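Local coordinates for protein mevalonate kinase, putative (Leishmania major, PDB 2HFS) that probably catalyses the ATP-dependent phosphorylation of (R)-mevalonate to (R)-5-phosphomevalonate, the first of three steps from mevalonate to isopentenyl diphosphate, at residues 20-25 and 190-195; 91-96 and 128-133; 294-299 and 303-308. One frame throughout, in Å; residues are numbered along the deposited sequence.

Contact 1: residues 20-25 and 190-195; sequences GKVILF and LVVVGT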
# COMPACT_ATOMS: atom_id res chain seq x y z
N GLY A 20 -5.13 -2.51 -2.35
CA GLY A 20 -4.34 -1.95 -1.25
C GLY A 20 -2.94 -2.53 -1.19
O GLY A 20 -2.62 -3.44 -1.94
N LYS A 21 -2.13 -2.00 -0.27
CA LYS A 21 -0.70 -2.33 -0.20
C LYS A 21 -0.19 -2.35 1.24
O LYS A 21 -0.49 -1.45 2.01
CB LYS A 21 0.12 -1.28 -0.97
CG LYS A 21 1.64 -1.47 -0.80
CD LYS A 21 2.38 -0.17 -0.45
CE LYS A 21 1.86 0.50 0.84
NZ LYS A 21 2.71 1.64 1.26
N VAL A 22 0.62 -3.36 1.57
CA VAL A 22 1.42 -3.31 2.80
C VAL A 22 2.88 -3.64 2.47
O VAL A 22 3.15 -4.42 1.57
CB VAL A 22 0.91 -4.25 3.94
CG1 VAL A 22 -0.59 -4.06 4.19
CG2 VAL A 22 1.21 -5.71 3.65
N ILE A 23 3.81 -3.06 3.19
CA ILE A 23 5.20 -3.46 3.04
C ILE A 23 5.52 -4.55 4.04
O ILE A 23 5.45 -4.34 5.26
CB ILE A 23 6.14 -2.26 3.19
CG1 ILE A 23 5.80 -1.18 2.17
CG2 ILE A 23 7.58 -2.71 2.97
CD1 ILE A 23 6.24 0.20 2.57
N LEU A 24 5.84 -5.74 3.53
CA LEU A 24 6.17 -6.86 4.39
C LEU A 24 7.60 -6.76 4.89
O LEU A 24 7.85 -6.96 6.08
CB LEU A 24 5.95 -8.19 3.68
CG LEU A 24 4.49 -8.56 3.40
CD1 LEU A 24 4.47 -9.99 2.91
CD2 LEU A 24 3.63 -8.39 4.66
N PHE A 25 8.52 -6.44 3.99
CA PHE A 25 9.93 -6.23 4.33
C PHE A 25 10.54 -5.02 3.66
O PHE A 25 10.29 -4.77 2.49
CB PHE A 25 10.77 -7.44 3.93
CG PHE A 25 10.48 -8.68 4.73
CD1 PHE A 25 11.23 -8.98 5.87
CD2 PHE A 25 9.46 -9.54 4.36
CE1 PHE A 25 10.97 -10.10 6.62
CE2 PHE A 25 9.19 -10.69 5.11
CZ PHE A 25 9.95 -10.97 6.25
N LEU A 190 -3.48 -11.77 6.98
CA LEU A 190 -2.92 -10.58 7.61
C LEU A 190 -3.87 -9.87 8.56
O LEU A 190 -5.09 -9.77 8.29
CB LEU A 190 -2.45 -9.58 6.54
CG LEU A 190 -1.40 -10.05 5.52
CD1 LEU A 190 -1.02 -8.93 4.53
CD2 LEU A 190 -0.16 -10.55 6.23
N VAL A 191 -3.33 -9.36 9.67
CA VAL A 191 -4.08 -8.39 10.48
C VAL A 191 -3.28 -7.09 10.33
O VAL A 191 -2.10 -7.06 10.62
CB VAL A 191 -4.18 -8.77 11.99
CG1 VAL A 191 -4.97 -7.71 12.72
CG2 VAL A 191 -4.86 -10.12 12.17
N VAL A 192 -3.92 -6.05 9.81
CA VAL A 192 -3.25 -4.77 9.68
C VAL A 192 -3.90 -3.81 10.66
O VAL A 192 -5.13 -3.80 10.80
CB VAL A 192 -3.28 -4.22 8.25
CG1 VAL A 192 -2.52 -2.87 8.17
CG2 VAL A 192 -2.72 -5.24 7.25
N VAL A 193 -3.08 -3.02 11.35
CA VAL A 193 -3.59 -2.18 12.46
C VAL A 193 -3.22 -0.72 12.25
O VAL A 193 -2.05 -0.41 12.01
CB VAL A 193 -3.02 -2.68 13.82
CG1 VAL A 193 -3.49 -1.82 14.97
CG2 VAL A 193 -3.37 -4.14 14.07
N GLY A 194 -4.19 0.18 12.34
CA GLY A 194 -3.90 1.59 12.22
C GLY A 194 -3.74 2.26 13.57
O GLY A 194 -4.57 2.03 14.48
N THR A 195 -2.72 3.11 13.71
CA THR A 195 -2.43 3.79 14.99
C THR A 195 -3.24 5.08 15.12
O THR A 195 -3.42 5.59 16.23
CB THR A 195 -0.93 4.14 15.13
OG1 THR A 195 -0.54 4.97 14.03
CG2 THR A 195 -0.01 2.90 15.00
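Val22 meets Leu190 and Val192 in a small, buried, wholly apolar contact where two beta-sheets pack against each other near the middle of the molecule. Strand 17-25 belongs to the mixed sheet of the N-terminal half and strand 188-194 to the four-stranded antiparallel sheet of the C-terminal half. The strands are not paired: at the nearest point of their backbones the CA atoms of Val22 and Val192 are still 8.4 Å apart, and side chains fill the interval.

Val22 uses both its methyls. Its CG1 touches CG2 of Val192 at 3.9 Å, while its CG2 meets CD1 of Leu190 at 4.0 Å. A chi1 of -50° lodges CG2 between the backbone N and the carbonyl carbon and sets CG1 beside the N, opposite the carbonyl carbon, which turns the two methyls to different partners. Leu190 and Val192 are two residues apart and therefore emerge from the same face of their strand. Leu190 reaches in with one tip methyl, and in each pair the two side chains run antiparallel and overlap alongside one another instead of meeting end to end.

This is the sheet-to-sheet junction of a GHMP kinase, with further layers behind it. Val191 and Val193, on the other face of strand 188-194, pack against helix 299-312. On the N-terminal side, Leu24 and Phe25 both oppose Ile37 in a classic beta bulge, beyond which Phe25 reaches helix 242-258. On the other face of strand 17-25, Lys21 forms a salt bridge with Asp158; its backbone bonds to Ile112, a residue of the family's glycine-rich loop, which in relatives wraps the nucleotide phosphates.

Contact 2: residues 91-96 and 128-133; sequences VDLSGD and ELYQLN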
# COMPACT_ATOMS: atom_id res chain seq x y z
N VAL A 91 -8.29 13.19 -21.59
CA VAL A 91 -9.72 13.22 -21.40
C VAL A 91 -10.11 14.66 -21.04
O VAL A 91 -9.48 15.29 -20.18
CB VAL A 91 -10.15 12.23 -20.31
CG1 VAL A 91 -11.63 12.31 -20.08
CG2 VAL A 91 -9.72 10.81 -20.68
N ASP A 92 -11.14 15.17 -21.73
CA ASP A 92 -11.57 16.56 -21.67
C ASP A 92 -13.00 16.60 -21.18
O ASP A 92 -13.90 16.10 -21.86
CB ASP A 92 -11.53 17.15 -23.08
CG ASP A 92 -11.79 18.66 -23.12
OD1 ASP A 92 -12.54 19.19 -22.27
OD2 ASP A 92 -11.30 19.38 -24.01
N LEU A 93 -13.21 17.20 -20.02
CA LEU A 93 -14.52 17.21 -19.38
C LEU A 93 -15.18 18.61 -19.40
O LEU A 93 -16.14 18.86 -18.66
CB LEU A 93 -14.41 16.63 -17.96
CG LEU A 93 -13.91 15.17 -17.82
CD1 LEU A 93 -14.13 14.64 -16.40
CD2 LEU A 93 -14.52 14.18 -18.84
N SER A 94 -14.70 19.49 -20.27
CA SER A 94 -15.21 20.87 -20.34
C SER A 94 -16.63 21.00 -20.91
O SER A 94 -17.32 21.99 -20.64
CB SER A 94 -14.21 21.77 -21.08
OG SER A 94 -14.06 21.36 -22.43
N GLY A 95 -17.08 20.01 -21.68
CA GLY A 95 -18.46 19.96 -22.17
C GLY A 95 -19.31 19.05 -21.29
O GLY A 95 -19.80 19.48 -20.25
N ASP A 96 -19.49 17.81 -21.73
CA ASP A 96 -20.11 16.77 -20.89
C ASP A 96 -19.06 16.22 -19.95
O ASP A 96 -17.93 15.94 -20.36
CB ASP A 96 -20.62 15.61 -21.74
CG ASP A 96 -21.72 16.01 -22.68
OD1 ASP A 96 -22.35 17.07 -22.45
OD2 ASP A 96 -22.01 15.32 -23.69
N GLU A 128 -11.86 1.76 -19.56
CA GLU A 128 -13.11 1.15 -19.99
C GLU A 128 -13.97 2.15 -20.77
O GLU A 128 -14.36 1.88 -21.91
CB GLU A 128 -13.94 0.57 -18.85
CG GLU A 128 -15.21 -0.09 -19.38
CD GLU A 128 -16.03 -0.83 -18.36
OE1 GLU A 128 -15.56 -1.07 -17.24
OE2 GLU A 128 -17.18 -1.20 -18.71
N LEU A 129 -14.26 3.29 -20.16
CA LEU A 129 -15.27 4.18 -20.68
C LEU A 129 -14.85 4.80 -22.00
O LEU A 129 -15.68 4.97 -22.90
CB LEU A 129 -15.59 5.27 -19.67
CG LEU A 129 -16.93 5.97 -19.90
CD1 LEU A 129 -18.01 5.18 -19.19
CD2 LEU A 129 -16.87 7.37 -19.33
N TYR A 130 -13.56 5.11 -22.11
CA TYR A 130 -12.98 5.67 -23.34
C TYR A 130 -12.42 4.59 -24.28
O TYR A 130 -11.88 4.90 -25.35
CB TYR A 130 -11.95 6.75 -22.97
CG TYR A 130 -12.63 7.96 -22.33
CD1 TYR A 130 -12.96 9.07 -23.09
CD2 TYR A 130 -12.98 7.95 -20.97
CE1 TYR A 130 -13.61 10.17 -22.51
CE2 TYR A 130 -13.64 9.03 -20.38
CZ TYR A 130 -13.97 10.13 -21.16
OH TYR A 130 -14.59 11.20 -20.57
N GLN A 131 -12.60 3.33 -23.88
CA GLN A 131 -12.09 2.16 -24.61
C GLN A 131 -10.64 2.35 -25.06
O GLN A 131 -10.33 2.31 -26.26
CB GLN A 131 -12.99 1.79 -25.81
CG GLN A 131 -14.37 1.25 -25.45
CD GLN A 131 -14.35 -0.19 -24.98
OE1 GLN A 131 -14.24 -1.11 -25.78
NE2 GLN A 131 -14.48 -0.38 -23.67
N LEU A 132 -9.76 2.55 -24.09
CA LEU A 132 -8.36 2.87 -24.38
C LEU A 132 -7.52 1.62 -24.43
O LEU A 132 -6.37 1.66 -24.91
CB LEU A 132 -7.79 3.82 -23.33
CG LEU A 132 -8.53 5.14 -23.09
CD1 LEU A 132 -7.94 5.89 -21.92
CD2 LEU A 132 -8.56 6.01 -24.37
N ASN A 133 -8.08 0.51 -23.93
CA ASN A 133 -7.38 -0.78 -23.84
C ASN A 133 -5.98 -0.63 -23.24
O ASN A 133 -5.00 -1.17 -23.77
CB ASN A 133 -7.27 -1.45 -25.22
CG ASN A 133 -8.63 -1.77 -25.83
OD1 ASN A 133 -8.94 -1.34 -26.94
ND2 ASN A 133 -9.44 -2.55 -25.12
O HOH W 1 -14.68 13.18 -22.82
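The hydroxyl of Tyr130 is enclosed on several sides where it meets Val91 and Leu93. CG1 of Val91 presses on OH at 3.2 Å, a tight approach, and CD2 of Leu93 lies beyond the end of the C-O bond, 3.4 Å from the same oxygen. Its polar partner here is a water, which hydrogen-bonds Tyr130 OH at 3.0 Å from the edge of the ring, in its plane. That water donates a longer bond, 3.2 Å, to the carbonyl O of Asp92, bridging the loop and the end of helix 114-130.

The ring itself is roofed by Val91. CG2 stands almost squarely over the centre of one face, 4.1 Å from the centroid, in a CH-pi contact. CG1 lies over the same face but further out, 3.4 Å from CZ. Opposite its own backbone N (chi1 178°), CG1 is carried out toward the phenol end while CG2 stays over the middle.

Each segment also braces itself. In the loop, OD1 of Asp92 accepts both OG of Ser94, at 2.7 Å, and the backbone N of Ser94, the latter closing an Asx turn. Past Tyr130, Gln131 leaves the helix with positive phi (45°) in a Schellman motif. Its backbone N and its NE2 both bond to O of Glu128, the amide lying nearly flat toward a lone pair of that carbonyl at 2.9 Å.

Leu98 of strand 97-103 and Leu86 of helix 70-88 extend the apolar packing. Far from the centre of the chain, the contact fastens a loop of the N-terminal half to a helix end: hydrophobic cover grips the ring, while the phenol oxygen, crowded by methyls, is tied to the loop backbone through water.

Contact 3: residues 294-299 and 303-308; sequences ALAASS and DAIVKG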
# COMPACT_ATOMS: atom_id res chain seq x y z
N ALA A 294 0.54 -7.92 10.97
CA ALA A 294 0.82 -9.19 11.66
C ALA A 294 0.50 -10.32 10.68
O ALA A 294 -0.45 -10.21 9.89
CB ALA A 294 -0.03 -9.31 12.92
N LEU A 295 1.30 -11.39 10.73
CA LEU A 295 1.00 -12.59 9.94
C LEU A 295 0.38 -13.67 10.82
O LEU A 295 0.93 -14.03 11.85
CB LEU A 295 2.27 -13.15 9.28
CG LEU A 295 2.15 -14.42 8.45
CD1 LEU A 295 1.36 -14.21 7.13
CD2 LEU A 295 3.53 -14.96 8.16
N ALA A 296 -0.77 -14.18 10.39
CA ALA A 296 -1.47 -15.24 11.13
C ALA A 296 -1.27 -16.57 10.40
O ALA A 296 -1.04 -16.59 9.19
CB ALA A 296 -2.97 -14.92 11.24
N ALA A 297 -1.38 -17.68 11.13
CA ALA A 297 -1.13 -19.00 10.53
C ALA A 297 -2.34 -19.51 9.76
O ALA A 297 -2.21 -20.38 8.90
CB ALA A 297 -0.71 -20.02 11.60
N SER A 298 -3.51 -18.95 10.09
CA SER A 298 -4.78 -19.38 9.52
C SER A 298 -5.81 -18.28 9.74
O SER A 298 -5.51 -17.26 10.35
CB SER A 298 -5.25 -20.66 10.20
OG SER A 298 -5.53 -20.42 11.57
N SER A 299 -7.04 -18.50 9.26
CA SER A 299 -8.13 -17.56 9.51
C SER A 299 -8.59 -17.60 10.97
O SER A 299 -8.92 -16.56 11.56
CB SER A 299 -9.30 -17.85 8.57
OG SER A 299 -10.13 -16.71 8.42
N ASP A 303 -8.65 -14.57 14.11
CA ASP A 303 -9.75 -14.25 15.03
C ASP A 303 -9.27 -14.05 16.46
O ASP A 303 -9.82 -13.22 17.19
CB ASP A 303 -10.81 -15.35 15.02
CG ASP A 303 -11.54 -15.46 13.70
OD1 ASP A 303 -11.67 -14.44 13.00
OD2 ASP A 303 -12.05 -16.54 13.30
N ALA A 304 -8.27 -14.83 16.86
CA ALA A 304 -7.67 -14.71 18.18
C ALA A 304 -6.86 -13.42 18.29
O ALA A 304 -6.92 -12.72 19.31
CB ALA A 304 -6.80 -15.93 18.51
N ILE A 305 -6.10 -13.10 17.24
CA ILE A 305 -5.31 -11.86 17.26
C ILE A 305 -6.22 -10.62 17.28
O ILE A 305 -5.98 -9.70 18.05
CB ILE A 305 -4.31 -11.82 16.09
CG1 ILE A 305 -3.36 -13.02 16.16
CG2 ILE A 305 -3.55 -10.47 16.10
CD1 ILE A 305 -2.77 -13.42 14.86
N VAL A 306 -7.25 -10.59 16.43
CA VAL A 306 -8.19 -9.46 16.44
C VAL A 306 -8.90 -9.32 17.79
O VAL A 306 -9.00 -8.21 18.32
CB VAL A 306 -9.21 -9.53 15.31
CG1 VAL A 306 -10.12 -8.31 15.33
CG2 VAL A 306 -8.48 -9.63 13.97
N LYS A 307 -9.37 -10.44 18.35
CA LYS A 307 -9.94 -10.45 19.71
C LYS A 307 -8.97 -9.90 20.75
O LYS A 307 -9.36 -9.11 21.60
CB LYS A 307 -10.33 -11.87 20.12
CG LYS A 307 -11.78 -12.24 19.80
CD LYS A 307 -12.38 -13.21 20.84
CE LYS A 307 -11.95 -14.67 20.62
NZ LYS A 307 -12.85 -15.63 21.32
N GLY A 308 -7.71 -10.32 20.67
CA GLY A 308 -6.69 -9.94 21.67
C GLY A 308 -6.30 -8.47 21.58
O GLY A 308 -6.09 -7.80 22.60
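Ile305 and Ala296 supply the apolar part of this contact between the end of a strand and the first turns of the helix that follows it. The CD1 methyl of Ile305 rests on CB of Ala296 at 3.9 Å, at a place where the two backbones are 8.0 Å apart between CA atoms. Its CG1 branch is opposite the carbonyl carbon (chi1 -58°) and chi2 is extended, which sends CD1 across toward the strand.

The hydrogen bond between the segments is part of the helix itself. Asp303 N donates to Ser299 O at 3.2 Å with an N-H...O angle of 153°, the i to i+4 step that starts helix 299-312. Just before it, Ser298 takes the N-cap position and its OG caps the backbone N of Gln301.

As for charge, the carboxylate of Asp303 passes beside the Ser299 carbonyl, CG to O 3.6 Å, a contact without a bond; the polar partner is Arg321, with which OD1 forms a salt bridge.

Arg321 belongs to strand 318-324. In chain order, strand 291-296, helix 299-312 and strand 318-324, parallel to the first, make a beta-alpha-beta crossover, with strand 188-194 between the two strands. The helix lies on this sheet through Val306, while Ala294 and Ile305 both touch Cys273 of helix 264-275.

Overall arrangement
Starting from the N terminus, strand 17-25 supplies the first half of contact 1, whose partner comes 165 residues later. Within that long excursion falls contact 2, a shorter loop that holds segment 91-96 to the end of helix 114-130, with centres of contacts 1 and 2 about 34 Å apart. Contact 3 opens only after contact 1 has closed, and is local, spanning one strand-to-helix turn. No loops cross. Contacts 1 and 3 touch: Val191 O and Ala294 N, 2.8 Å apart, link neighbouring strands of the C-terminal sheet. Contact 2 belongs to the N-terminal half, contact 3 to the C-terminal, and contact 1 joins the two.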